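Enoyl-CoA hydratase/isomerase family protein (Mycobacterium tuberculosis, PDB 4FN7) probably catalyses the hydration of enoyl-CoA thioesters in lipid metabolism, as a trimeric member of the crotonase superfamily. Local coordinates at residues G47-T52 with L90-P95; D11-I16 with A191-A196; V96-T101 with A109-C114. All blocks are in the same frame, centred on the assembly; numbering follows the deposited sequence. Where two conformers were deposited one is given.

Interaction 1: residues G47-T52 with L90-P95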
ATOM      1  N   GLY A  47       8.893  27.446 -10.303  1.00 12.18           N
ATOM      2  CA  GLY A  47       9.601  26.223  -9.961  1.00 12.37           C
ATOM      3  C   GLY A  47       8.756  25.203  -9.208  1.00 10.58           C
ATOM      4  O   GLY A  47       8.998  24.004  -9.303  1.00 11.92           O
ATOM      5  N   ALA A  48       7.782  25.685  -8.442  1.00 11.55           N
ATOM      6  CA  ALA A  48       6.900  24.815  -7.671  1.00 10.17           C
ATOM      7  C   ALA A  48       5.667  25.590  -7.225  1.00 10.84           C
ATOM      8  O   ALA A  48       5.671  26.823  -7.213  1.00 12.44           O
ATOM      9  CB  ALA A  48       7.630  24.229  -6.471  1.00 11.10           C
ATOM     10  N   LEU A  49       4.605  24.856  -6.889  1.00 11.18           N
ATOM     11  CA  LEU A  49       3.371  25.452  -6.385  1.00 10.70           C
ATOM     12  C   LEU A  49       3.200  25.099  -4.928  1.00  9.59           C
ATOM     13  O   LEU A  49       3.504  23.975  -4.520  1.00 12.69           O
ATOM     14  CB  LEU A  49       2.135  24.884  -7.085  1.00 14.94           C
ATOM     15  CG  LEU A  49       1.907  24.856  -8.584  1.00 16.28           C
ATOM     16  CD1 LEU A  49       0.466  24.455  -8.843  1.00 15.95           C
ATOM     17  CD2 LEU A  49       2.192  26.215  -9.166  1.00 16.42           C
ATOM     18  N   VAL A  50       2.681  26.049  -4.167  1.00  9.85           N
ATOM     19  CA  VAL A  50       2.146  25.791  -2.844  1.00  9.52           C
ATOM     20  C   VAL A  50       0.678  26.171  -2.876  1.00 10.61           C
ATOM     21  O   VAL A  50       0.321  27.263  -3.310  1.00 12.13           O
ATOM     22  CB  VAL A  50       2.852  26.634  -1.780  1.00 11.09           C
ATOM     23  CG1 VAL A  50       2.157  26.476  -0.429  1.00 12.39           C
ATOM     24  CG2 VAL A  50       4.314  26.253  -1.690  1.00 12.00           C
ATOM     25  N   ILE A  51      -0.175  25.255  -2.434  1.00  9.50           N
ATOM     26  CA  ILE A  51      -1.603  25.527  -2.315  1.00  9.89           C
ATOM     27  C   ILE A  51      -1.998  25.438  -0.848  1.00  9.49           C
ATOM     28  O   ILE A  51      -1.716  24.435  -0.184  1.00  9.59           O
ATOM     29  CB  ILE A  51      -2.443  24.550  -3.170  1.00  9.48           C
ATOM     30  CG1 ILE A  51      -2.145  24.781  -4.657  1.00 11.57           C
ATOM     31  CG2 ILE A  51      -3.929  24.736  -2.889  1.00 11.46           C
ATOM     32  CD1 ILE A  51      -2.679  23.695  -5.568  1.00 13.43           C
ATOM     33  N   THR A  52      -2.649  26.482  -0.343  1.00  9.38           N
ATOM     34  CA  THR A  52      -3.039  26.535   1.063  1.00 10.57           C
ATOM     35  C   THR A  52      -4.539  26.729   1.207  1.00 10.67           C
ATOM     36  O   THR A  52      -5.217  27.111   0.252  1.00 10.71           O
ATOM     37  CB  THR A  52      -2.363  27.714   1.813  1.00 11.57           C
ATOM     38  OG1 THR A  52      -3.170  28.898   1.706  1.00 12.39           O
ATOM     39  CG2 THR A  52      -0.958  27.998   1.264  1.00 12.82           C
ATOM     40  N   LEU A  90      -2.340  16.446 -10.290  1.00  8.39           N
ATOM     41  CA  LEU A  90      -1.585  15.196 -10.238  1.00  8.71           C
ATOM     42  C   LEU A  90      -0.631  15.066 -11.419  1.00  9.21           C
ATOM     43  O   LEU A  90       0.382  14.380 -11.326  1.00  9.99           O
ATOM     44  CB  LEU A  90      -2.532  13.995 -10.212  1.00  9.18           C
ATOM     45  CG  LEU A  90      -3.120  13.634  -8.841  1.00 10.21           C
ATOM     46  CD1 LEU A  90      -4.258  12.628  -8.988  1.00 13.07           C
ATOM     47  CD2 LEU A  90      -2.060  13.111  -7.883  1.00 10.90           C
ATOM     48  N   SER A  91      -0.962  15.727 -12.528  1.00  8.64           N
ATOM     49  CA  SER A  91      -0.110  15.651 -13.707  0.72  9.36           C
ATOM     50  C   SER A  91       0.757  16.898 -13.872  1.00  9.70           C
ATOM     51  O   SER A  91       1.491  17.030 -14.853  1.00 10.19           O
ATOM     52  CB  SER A  91      -0.954  15.413 -14.959  0.72 12.19           C
ATOM     53  OG  SER A  91      -1.843  16.489 -15.179  0.72 11.21           O
ATOM     54  N   TYR A  92       0.692  17.798 -12.898  1.00  8.92           N
ATOM     55  CA  TYR A  92       1.367  19.088 -13.008  1.00  9.51           C
ATOM     56  C   TYR A  92       2.877  18.915 -13.174  1.00  9.64           C
ATOM     57  O   TYR A  92       3.488  18.140 -12.453  1.00  9.80           O
ATOM     58  CB  TYR A  92       1.037  19.965 -11.793  1.00  9.93           C
ATOM     59  CG  TYR A  92       1.237  21.428 -12.083  1.00 10.16           C
ATOM     60  CD1 TYR A  92       0.372  22.104 -12.933  1.00 10.40           C
ATOM     61  CD2 TYR A  92       2.308  22.128 -11.544  1.00 10.15           C
ATOM     62  CE1 TYR A  92       0.562  23.439 -13.233  1.00 10.11           C
ATOM     63  CE2 TYR A  92       2.500  23.466 -11.836  1.00 10.43           C
ATOM     64  CZ  TYR A  92       1.625  24.111 -12.680  1.00 10.45           C
ATOM     65  OH  TYR A  92       1.831  25.440 -12.976  1.00 12.25           O
ATOM     66  N   PRO A  93       3.483  19.645 -14.129  1.00  9.91           N
ATOM     67  CA  PRO A  93       4.902  19.389 -14.418  1.00 10.20           C
ATOM     68  C   PRO A  93       5.887  19.959 -13.391  1.00  9.82           C
ATOM     69  O   PRO A  93       7.090  19.740 -13.536  1.00 11.48           O
ATOM     70  CB  PRO A  93       5.107  20.046 -15.791  1.00 11.61           C
ATOM     71  CG  PRO A  93       4.067  21.076 -15.866  1.00 13.80           C
ATOM     72  CD  PRO A  93       2.876  20.566 -15.103  1.00 11.84           C
ATOM     73  N   LYS A  94       5.394  20.679 -12.387  1.00 10.10           N
ATOM     74  CA  LYS A  94       6.240  21.199 -11.322  1.00 10.11           C
ATOM     75  C   LYS A  94       5.816  20.569 -10.008  1.00  9.63           C
ATOM     76  O   LYS A  94       4.657  20.158  -9.863  1.00 10.36           O
ATOM     77  CB  LYS A  94       6.081  22.715 -11.203  1.00 11.11           C
ATOM     78  CG  LYS A  94       6.083  23.456 -12.524  1.00 11.48           C
ATOM     79  CD  LYS A  94       7.435  23.394 -13.231  1.00 11.46           C
ATOM     80  CE  LYS A  94       7.385  24.085 -14.589  1.00 13.22           C
ATOM     81  NZ  LYS A  94       6.981  25.511 -14.469  1.00 14.40           N
ATOM     82  N   PRO A  95       6.733  20.503  -9.031  1.00  9.50           N
ATOM     83  CA  PRO A  95       6.304  19.981  -7.731  1.00  9.53           C
ATOM     84  C   PRO A  95       5.168  20.815  -7.138  1.00  9.74           C
ATOM     85  O   PRO A  95       5.160  22.048  -7.257  1.00 10.20           O
ATOM     86  CB  PRO A  95       7.563  20.106  -6.874  1.00 10.41           C
ATOM     87  CG  PRO A  95       8.693  20.016  -7.859  1.00 10.82           C
ATOM     88  CD  PRO A  95       8.186  20.749  -9.079  1.00 10.79           C
TER
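L49 presses its isobutyl end on one face of the Y92 ring, and this pair is the tight part of the contact. CG comes closest, 3.6 Å from Y92 CE2, while CD1 sits over the face toward its rim in a CH-pi contact, 4.0 Å from the ring centroid. The two side chains cross at about a right angle. Y92 CG is anti to the backbone N (chi1 -158°), on a CB that already points toward the strand; P93 CD lies on the opposite face, and the phenol oxygen is held by D42. Beside this pair the backbones meet through a single bond: L49 N donates to P95 O at 2.9 Å, nearly straight at 167°. A48 CB adds apolar contact, 4.1 Å from P95 CB.

Toward G47 the contact thins out. G47 and K94 are both partly exposed, and G47 O has K94 CB at 3.7 Å, with P95 CD a little nearer. The ammonium of K94 turns to V46 O and makes a salt bridge with D45.

After P95 the chain enters strand 96-100, which pairs in parallel with strand 48-52 in the central sheet of the crotonase fold. Helix 28-44 packs on L49 and Y92, whereas A48 and P95 meet helix 184-195, P95 also touching H203 of helix 200-223.

Interaction 2: residues D11-I16 with A191-A196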
ATOM      1  N   ASP A  11       9.775  34.416  -5.690  1.00 24.94           N
ATOM      2  CA  ASP A  11      10.955  33.809  -6.303  1.00 26.72           C
ATOM      3  C   ASP A  11      10.641  32.523  -7.070  1.00 24.86           C
ATOM      4  O   ASP A  11       9.969  32.553  -8.102  1.00 25.63           O
ATOM      5  CB  ASP A  11      12.073  33.587  -5.271  1.00 29.63           C
ATOM      6  CG  ASP A  11      11.581  32.913  -4.002  1.00 32.51           C
ATOM      7  OD1 ASP A  11      11.044  33.624  -3.126  1.00 35.44           O
ATOM      8  OD2 ASP A  11      11.737  31.680  -3.874  1.00 34.75           O
ATOM      9  N   SER A  12      11.124  31.395  -6.566  1.00 22.13           N
ATOM     10  CA  SER A  12      11.013  30.143  -7.302  1.00 20.81           C
ATOM     11  C   SER A  12       9.635  29.490  -7.201  1.00 17.85           C
ATOM     12  O   SER A  12       9.390  28.472  -7.844  1.00 21.23           O
ATOM     13  CB  SER A  12      12.090  29.152  -6.849  1.00 21.34           C
ATOM     14  OG  SER A  12      11.922  28.805  -5.483  1.00 21.61           O
ATOM     15  N   ILE A  13       8.736  30.057  -6.399  1.00 14.02           N
ATOM     16  CA  ILE A  13       7.446  29.407  -6.185  1.00 14.65           C
ATOM     17  C   ILE A  13       6.250  30.331  -6.382  1.00 13.74           C
ATOM     18  O   ILE A  13       6.378  31.556  -6.376  1.00 15.45           O
ATOM     19  CB  ILE A  13       7.362  28.749  -4.783  1.00 14.94           C
ATOM     20  CG1 ILE A  13       7.287  29.810  -3.680  1.00 15.88           C
ATOM     21  CG2 ILE A  13       8.534  27.800  -4.576  1.00 16.28           C
ATOM     22  CD1 ILE A  13       7.082  29.233  -2.288  1.00 17.04           C
ATOM     23  N   ALA A  14       5.088  29.724  -6.586  1.00 13.00           N
ATOM     24  CA  ALA A  14       3.824  30.443  -6.537  1.00 13.59           C
ATOM     25  C   ALA A  14       3.042  29.919  -5.344  1.00 11.79           C
ATOM     26  O   ALA A  14       3.011  28.710  -5.103  1.00 14.51           O
ATOM     27  CB  ALA A  14       3.035  30.237  -7.819  1.00 16.59           C
ATOM     28  N   VAL A  15       2.441  30.828  -4.585  1.00 10.73           N
ATOM     29  CA  VAL A  15       1.578  30.458  -3.472  1.00 11.58           C
ATOM     30  C   VAL A  15       0.141  30.785  -3.834  1.00 10.84           C
ATOM     31  O   VAL A  15      -0.194  31.932  -4.131  1.00 11.82           O
ATOM     32  CB  VAL A  15       1.967  31.185  -2.176  1.00 12.84           C
ATOM     33  CG1 VAL A  15       1.091  30.715  -1.020  1.00 14.22           C
ATOM     34  CG2 VAL A  15       3.441  30.948  -1.870  1.00 15.11           C
ATOM     35  N   ILE A  16      -0.696  29.754  -3.823  1.00 10.36           N
ATOM     36  CA  ILE A  16      -2.101  29.861  -4.167  1.00 10.52           C
ATOM     37  C   ILE A  16      -2.886  29.569  -2.895  1.00 10.65           C
ATOM     38  O   ILE A  16      -2.778  28.484  -2.325  1.00 12.76           O
ATOM     39  CB  ILE A  16      -2.450  28.838  -5.272  1.00 10.72           C
ATOM     40  CG1 ILE A  16      -1.670  29.157  -6.559  1.00 12.58           C
ATOM     41  CG2 ILE A  16      -3.953  28.772  -5.518  1.00 12.59           C
ATOM     42  CD1 ILE A  16      -1.892  28.142  -7.683  1.00 15.39           C
ATOM     43  N   ALA A 191       9.641  23.497   1.665  1.00 12.10           N
ATOM     44  CA  ALA A 191       9.686  22.235   0.943  1.00 11.74           C
ATOM     45  C   ALA A 191       9.567  22.478  -0.563  1.00 11.78           C
ATOM     46  O   ALA A 191      10.308  21.888  -1.350  1.00 11.85           O
ATOM     47  CB  ALA A 191       8.584  21.300   1.431  1.00 12.16           C
ATOM     48  N   ALA A 192       8.639  23.346  -0.955  1.00 10.54           N
ATOM     49  CA  ALA A 192       8.471  23.694  -2.362  1.00 11.17           C
ATOM     50  C   ALA A 192       9.769  24.257  -2.958  1.00 11.56           C
ATOM     51  O   ALA A 192      10.165  23.871  -4.059  1.00 11.75           O
ATOM     52  CB  ALA A 192       7.328  24.673  -2.534  1.00 11.53           C
ATOM     53  N   ARG A 193      10.444  25.141  -2.223  1.00 11.51           N
ATOM     54  CA  ARG A 193      11.696  25.704  -2.711  0.50 13.33           C
ATOM     55  C   ARG A 193      12.759  24.619  -2.875  1.00 12.68           C
ATOM     56  O   ARG A 193      13.534  24.652  -3.831  1.00 14.51           O
ATOM     57  CB  ARG A 193      12.171  26.851  -1.812  0.50 13.56           C
ATOM     58  CG  ARG A 193      11.297  28.098  -1.928  0.50 16.08           C
ATOM     59  CD  ARG A 193      11.831  29.257  -1.100  0.50 19.66           C
ATOM     60  NE  ARG A 193      11.126  30.502  -1.395  0.50 20.42           N
ATOM     61  CZ  ARG A 193      10.137  31.000  -0.662  0.50 22.09           C
ATOM     62  NH1 ARG A 193       9.728  30.364   0.425  0.50 23.73           N
ATOM     63  NH2 ARG A 193       9.559  32.141  -1.013  0.50 21.55           N
ATOM     64  N   GLU A 194      12.777  23.648  -1.960  1.00 12.68           N
ATOM     65  CA  GLU A 194      13.678  22.506  -2.082  0.56 12.53           C
ATOM     66  C   GLU A 194      13.367  21.683  -3.335  1.00 12.09           C
ATOM     67  O   GLU A 194      14.263  21.355  -4.119  1.00 13.08           O
ATOM     68  CB  GLU A 194      13.602  21.620  -0.834  0.56 13.58           C
ATOM     69  CG  GLU A 194      14.428  20.345  -0.916  0.56 15.61           C
ATOM     70  CD  GLU A 194      14.068  19.348   0.170  0.56 19.72           C
ATOM     71  OE1 GLU A 194      13.271  19.704   1.062  0.56 20.52           O
ATOM     72  OE2 GLU A 194      14.575  18.207   0.125  0.56 21.20           O
ATOM     73  N   PHE A 195      12.097  21.343  -3.531  1.00 12.27           N
ATOM     74  CA  PHE A 195      11.718  20.510  -4.672  1.00 11.01           C
ATOM     75  C   PHE A 195      11.932  21.218  -6.010  1.00 11.27           C
ATOM     76  O   PHE A 195      12.154  20.570  -7.031  1.00 12.60           O
ATOM     77  CB  PHE A 195      10.267  20.029  -4.542  1.00 10.44           C
ATOM     78  CG  PHE A 195       9.991  19.252  -3.282  1.00 10.77           C
ATOM     79  CD1 PHE A 195      10.924  18.367  -2.758  1.00 12.61           C
ATOM     80  CD2 PHE A 195       8.792  19.425  -2.614  1.00 12.64           C
ATOM     81  CE1 PHE A 195      10.649  17.660  -1.596  1.00 13.83           C
ATOM     82  CE2 PHE A 195       8.515  18.726  -1.455  1.00 14.24           C
ATOM     83  CZ  PHE A 195       9.439  17.841  -0.944  1.00 14.99           C
ATOM     84  N   ALA A 196      11.866  22.545  -6.003  1.00 12.23           N
ATOM     85  CA  ALA A 196      12.174  23.321  -7.205  1.00 13.24           C
ATOM     86  C   ALA A 196      13.617  23.093  -7.661  1.00 14.32           C
ATOM     87  O   ALA A 196      13.958  23.362  -8.816  1.00 15.80           O
ATOM     88  CB  ALA A 196      11.911  24.803  -6.972  1.00 14.35           C
TER
HETATM   89  O   HOH W   1      14.115  27.037  -5.038  0.72 18.69           O
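D11 and R193 join the turn of a beta-hairpin to a helix of the crotonase fold. D11 and S12 are the two central residues between strands 5-10 and 13-18, with backbone angles of a type II' turn, and helix 184-195 lies against the end of that hairpin. In the conformer described, R193 grips the carboxylate side-on with two nitrogens: NE donates to D11 OD2 at 2.8 Å and NH2 to D11 OD1 at 3.0 Å. Both oxygens use their syn lone pairs, and the carboxylate and guanidinium planes are only 25° apart, so the salt bridge is nearly coplanar as well as bidentate. R193 runs extended from CG to NE, and CG anti to the carbonyl carbon (chi1 -70°) starts the chain along this course.

OD2 has a second firm donor. The backbone N of S12 reaches it at 2.8 Å from above the carboxylate plane, which ties the aspartate to its own turn and fixes its rotation. S12 OG also lies near OD2 in a weak, unsettled interaction. A water connects the same hydroxyl to the helix: it stands 2.9 Å from S12 OG and donates to R193 O. Two bonds on OD2 together with the arginine charge would be expected to favour the ionised carboxylate.

Beneath these polar groups the contact is apolar. I13 CG2 packs on A192 CB at 3.9 Å and marginally closer on R193 CG, and both I13 and A192 also touch A48 and V50 of strand 48-52. I13 CD1, on the other branch, sits over the centre of the guanidinium of R193, 3.8 Å above its plane.

Interaction 3: residues V96-T101 with A109-C114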
ATOM      1  N   VAL A  96       4.217  20.132  -6.502  1.00  8.66           N
ATOM      2  CA  VAL A  96       3.058  20.761  -5.893  1.00  9.17           C
ATOM      3  C   VAL A  96       3.057  20.396  -4.416  1.00  8.78           C
ATOM      4  O   VAL A  96       3.041  19.210  -4.054  1.00  9.37           O
ATOM      5  CB  VAL A  96       1.747  20.248  -6.530  1.00  8.79           C
ATOM      6  CG1 VAL A  96       0.531  20.847  -5.820  1.00 10.75           C
ATOM      7  CG2 VAL A  96       1.722  20.553  -8.028  1.00 10.96           C
ATOM      8  N   VAL A  97       3.084  21.411  -3.563  1.00  8.79           N
ATOM      9  CA  VAL A  97       3.088  21.186  -2.123  1.00  8.32           C
ATOM     10  C   VAL A  97       1.821  21.746  -1.514  1.00  7.72           C
ATOM     11  O   VAL A  97       1.484  22.904  -1.727  1.00  9.91           O
ATOM     12  CB  VAL A  97       4.316  21.831  -1.443  1.00  9.88           C
ATOM     13  CG1 VAL A  97       4.334  21.506   0.046  1.00 10.70           C
ATOM     14  CG2 VAL A  97       5.595  21.348  -2.103  1.00 11.68           C
ATOM     15  N   MET A  98       1.116  20.907  -0.757  1.00  8.41           N
ATOM     16  CA  MET A  98      -0.116  21.323  -0.110  1.00  9.43           C
ATOM     17  C   MET A  98       0.156  21.751   1.319  1.00  9.77           C
ATOM     18  O   MET A  98       0.757  21.004   2.087  1.00 11.07           O
ATOM     19  CB  MET A  98      -1.132  20.180  -0.105  1.00  9.82           C
ATOM     20  CG  MET A  98      -1.500  19.672  -1.473  1.00 10.50           C
ATOM     21  SD  MET A  98      -2.435  20.897  -2.390  1.00 13.40           S
ATOM     22  CE  MET A  98      -2.710  20.014  -3.932  1.00 13.33           C
ATOM     23  N   ALA A  99      -0.300  22.952   1.660  1.00  9.90           N
ATOM     24  CA  ALA A  99      -0.306  23.436   3.034  1.00 11.07           C
ATOM     25  C   ALA A  99      -1.703  23.237   3.598  1.00 10.25           C
ATOM     26  O   ALA A  99      -2.595  24.060   3.387  1.00 11.21           O
ATOM     27  CB  ALA A  99       0.078  24.904   3.080  1.00 11.01           C
ATOM     28  N   CYS A 100      -1.889  22.120   4.293  1.00 10.53           N
ATOM     29  CA  CYS A 100      -3.172  21.779   4.877  1.00 10.61           C
ATOM     30  C   CYS A 100      -3.352  22.566   6.170  1.00 10.58           C
ATOM     31  O   CYS A 100      -2.857  22.167   7.221  1.00 11.01           O
ATOM     32  CB  CYS A 100      -3.212  20.280   5.148  1.00 11.75           C
ATOM     33  SG  CYS A 100      -4.840  19.632   5.489  1.00 12.13           S
ATOM     34  N   THR A 101      -4.054  23.693   6.080  1.00 11.39           N
ATOM     35  CA  THR A 101      -4.078  24.691   7.146  1.00 12.41           C
ATOM     36  C   THR A 101      -5.280  24.522   8.070  1.00 12.05           C
ATOM     37  O   THR A 101      -5.493  25.308   8.996  1.00 12.85           O
ATOM     38  CB  THR A 101      -4.084  26.104   6.542  1.00 12.92           C
ATOM     39  OG1 THR A 101      -5.065  26.171   5.498  1.00 13.17           O
ATOM     40  CG2 THR A 101      -2.718  26.433   5.952  1.00 13.45           C
ATOM     41  N   ALA A 109     -10.248  16.673   0.842  1.00  9.95           N
ATOM     42  CA  ALA A 109      -9.270  15.604   1.020  1.00  9.11           C
ATOM     43  C   ALA A 109      -8.746  15.100  -0.323  1.00  8.37           C
ATOM     44  O   ALA A 109      -7.573  14.748  -0.438  1.00  9.53           O
ATOM     45  CB  ALA A 109      -9.867  14.448   1.815  1.00  9.97           C
ATOM     46  N   PHE A 110      -9.605  15.061  -1.339  1.00  8.83           N
ATOM     47  CA  PHE A 110      -9.168  14.601  -2.659  1.00  8.86           C
ATOM     48  C   PHE A 110      -8.180  15.599  -3.261  1.00  9.16           C
ATOM     49  O   PHE A 110      -7.162  15.204  -3.821  1.00 10.01           O
ATOM     50  CB  PHE A 110     -10.357  14.370  -3.602  1.00  9.54           C
ATOM     51  CG  PHE A 110     -11.455  13.530  -3.000  1.00 10.55           C
ATOM     52  CD1 PHE A 110     -11.172  12.565  -2.045  1.00 11.22           C
ATOM     53  CD2 PHE A 110     -12.772  13.728  -3.374  1.00 11.26           C
ATOM     54  CE1 PHE A 110     -12.195  11.809  -1.470  1.00 10.95           C
ATOM     55  CE2 PHE A 110     -13.799  12.981  -2.803  1.00 11.82           C
ATOM     56  CZ  PHE A 110     -13.505  12.021  -1.851  1.00 12.54           C
ATOM     57  N   LEU A 111      -8.478  16.888  -3.136  1.00  9.50           N
ATOM     58  CA  LEU A 111      -7.549  17.921  -3.585  1.00 10.04           C
ATOM     59  C   LEU A 111      -6.210  17.801  -2.851  1.00  8.59           C
ATOM     60  O   LEU A 111      -5.132  17.841  -3.465  1.00  9.63           O
ATOM     61  CB  LEU A 111      -8.166  19.300  -3.351  1.00 10.43           C
ATOM     62  CG  LEU A 111      -7.287  20.504  -3.684  1.00 12.39           C
ATOM     63  CD1 LEU A 111      -6.900  20.480  -5.142  1.00 14.96           C
ATOM     64  CD2 LEU A 111      -8.004  21.800  -3.349  1.00 13.65           C
ATOM     65  N   LEU A 112      -6.269  17.669  -1.534  1.00  9.39           N
ATOM     66  CA  LEU A 112      -5.062  17.535  -0.727  1.00  9.01           C
ATOM     67  C   LEU A 112      -4.193  16.390  -1.261  1.00  8.63           C
ATOM     68  O   LEU A 112      -2.965  16.497  -1.334  1.00  9.15           O
ATOM     69  CB  LEU A 112      -5.443  17.268   0.733  1.00 10.08           C
ATOM     70  CG  LEU A 112      -4.305  17.072   1.733  1.00 11.13           C
ATOM     71  CD1 LEU A 112      -3.487  18.338   1.864  1.00 13.90           C
ATOM     72  CD2 LEU A 112      -4.863  16.643   3.085  1.00 11.92           C
ATOM     73  N   SER A 113      -4.852  15.307  -1.662  1.00  8.52           N
ATOM     74  CA  SER A 113      -4.198  14.082  -2.104  1.00  8.88           C
ATOM     75  C   SER A 113      -3.558  14.205  -3.486  1.00  8.52           C
ATOM     76  O   SER A 113      -2.976  13.244  -3.982  1.00  9.48           O
ATOM     77  CB  SER A 113      -5.207  12.923  -2.104  1.00 10.61           C
ATOM     78  OG  SER A 113      -5.763  12.717  -0.812  1.00 10.96           O
ATOM     79  N   CYS A 114      -3.675  15.375  -4.104  1.00  9.08           N
ATOM     80  CA  CYS A 114      -3.016  15.626  -5.386  1.00  9.93           C
ATOM     81  C   CYS A 114      -1.626  16.245  -5.242  1.00  9.01           C
ATOM     82  O   CYS A 114      -0.914  16.387  -6.233  1.00 10.77           O
ATOM     83  CB  CYS A 114      -3.875  16.533  -6.260  1.00 11.51           C
ATOM     84  SG  CYS A 114      -5.460  15.815  -6.680  1.00 12.42           S
TER
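M98 and L112 meet without any aromatic ring between them; the flat groups at the contact are peptide carbonyls, and the F110 ring packs on A141 and M145 of helix 139-148. M98 CE closes to 3.3 Å from L111 O, coming obliquely, well out of the plane of that carbonyl, and M98 CG lies 3.5 Å from L112 O. Within the helix end, the A109 carbonyl has a donor on each face: S113 OG at 2.7 Å and S113 N at 3.0 Å reach its oxygen from opposite sides of the plane. S113, whose CB points away from the strand, has its hydroxyl bonded within its own helix.

The side-chain contact is apolar. M98 and L112 slide past each other in opposite directions, with L112 CD1 3.6 Å from M98 CB. L112 CD1 also meets C100 CB at 3.8 Å, spanning residues two apart on the strand, and CD2 touches C100 SG. L112 CG stands anti to the backbone N (chi1 179°), and chi2 (64°) places CD1 where it reaches M98 CB. In M98, chi2 (-68°) turns SD, and from there the chain extends to CE, which lies near L111 CD1 and C114 CB, both more loosely.

The contact joins strand 96-100 to helix 107-112 of the crotonase fold, whose start, as in relatives, probably contributes a backbone N-H to the oxyanion hole. Strands 48-52 and 117-120 flank strand 96-100 in the sheet. F58 packs on M98 and C100, helix 73-90 meets L111 and C114, and helix 184-195 covers V97 on the other side of the strand.

In the fold
Each contact has one side on the same sheet, where strands 13-18, 48-52 and 96-100 are consecutive and parallel. The centres of interactions 1 and 2 are about 8 Å apart, and their strands are joined by probable backbone bonds, V50 O to I16 N at 2.7 Å among them. The centres of interactions 1 and 3 are about 10 Å apart, and L49 O and V97 N, 2.8 Å apart, probably bond the strands together. Interactions 2 and 3 have centres about 15 Å apart, and A192 and F195 pack on V97. Along the chain, 11-16 with 191-196 encloses both others. Only interaction 3 involves the helix that, in this family, would border the acyl-CoA pocket; the structure is ligand-free.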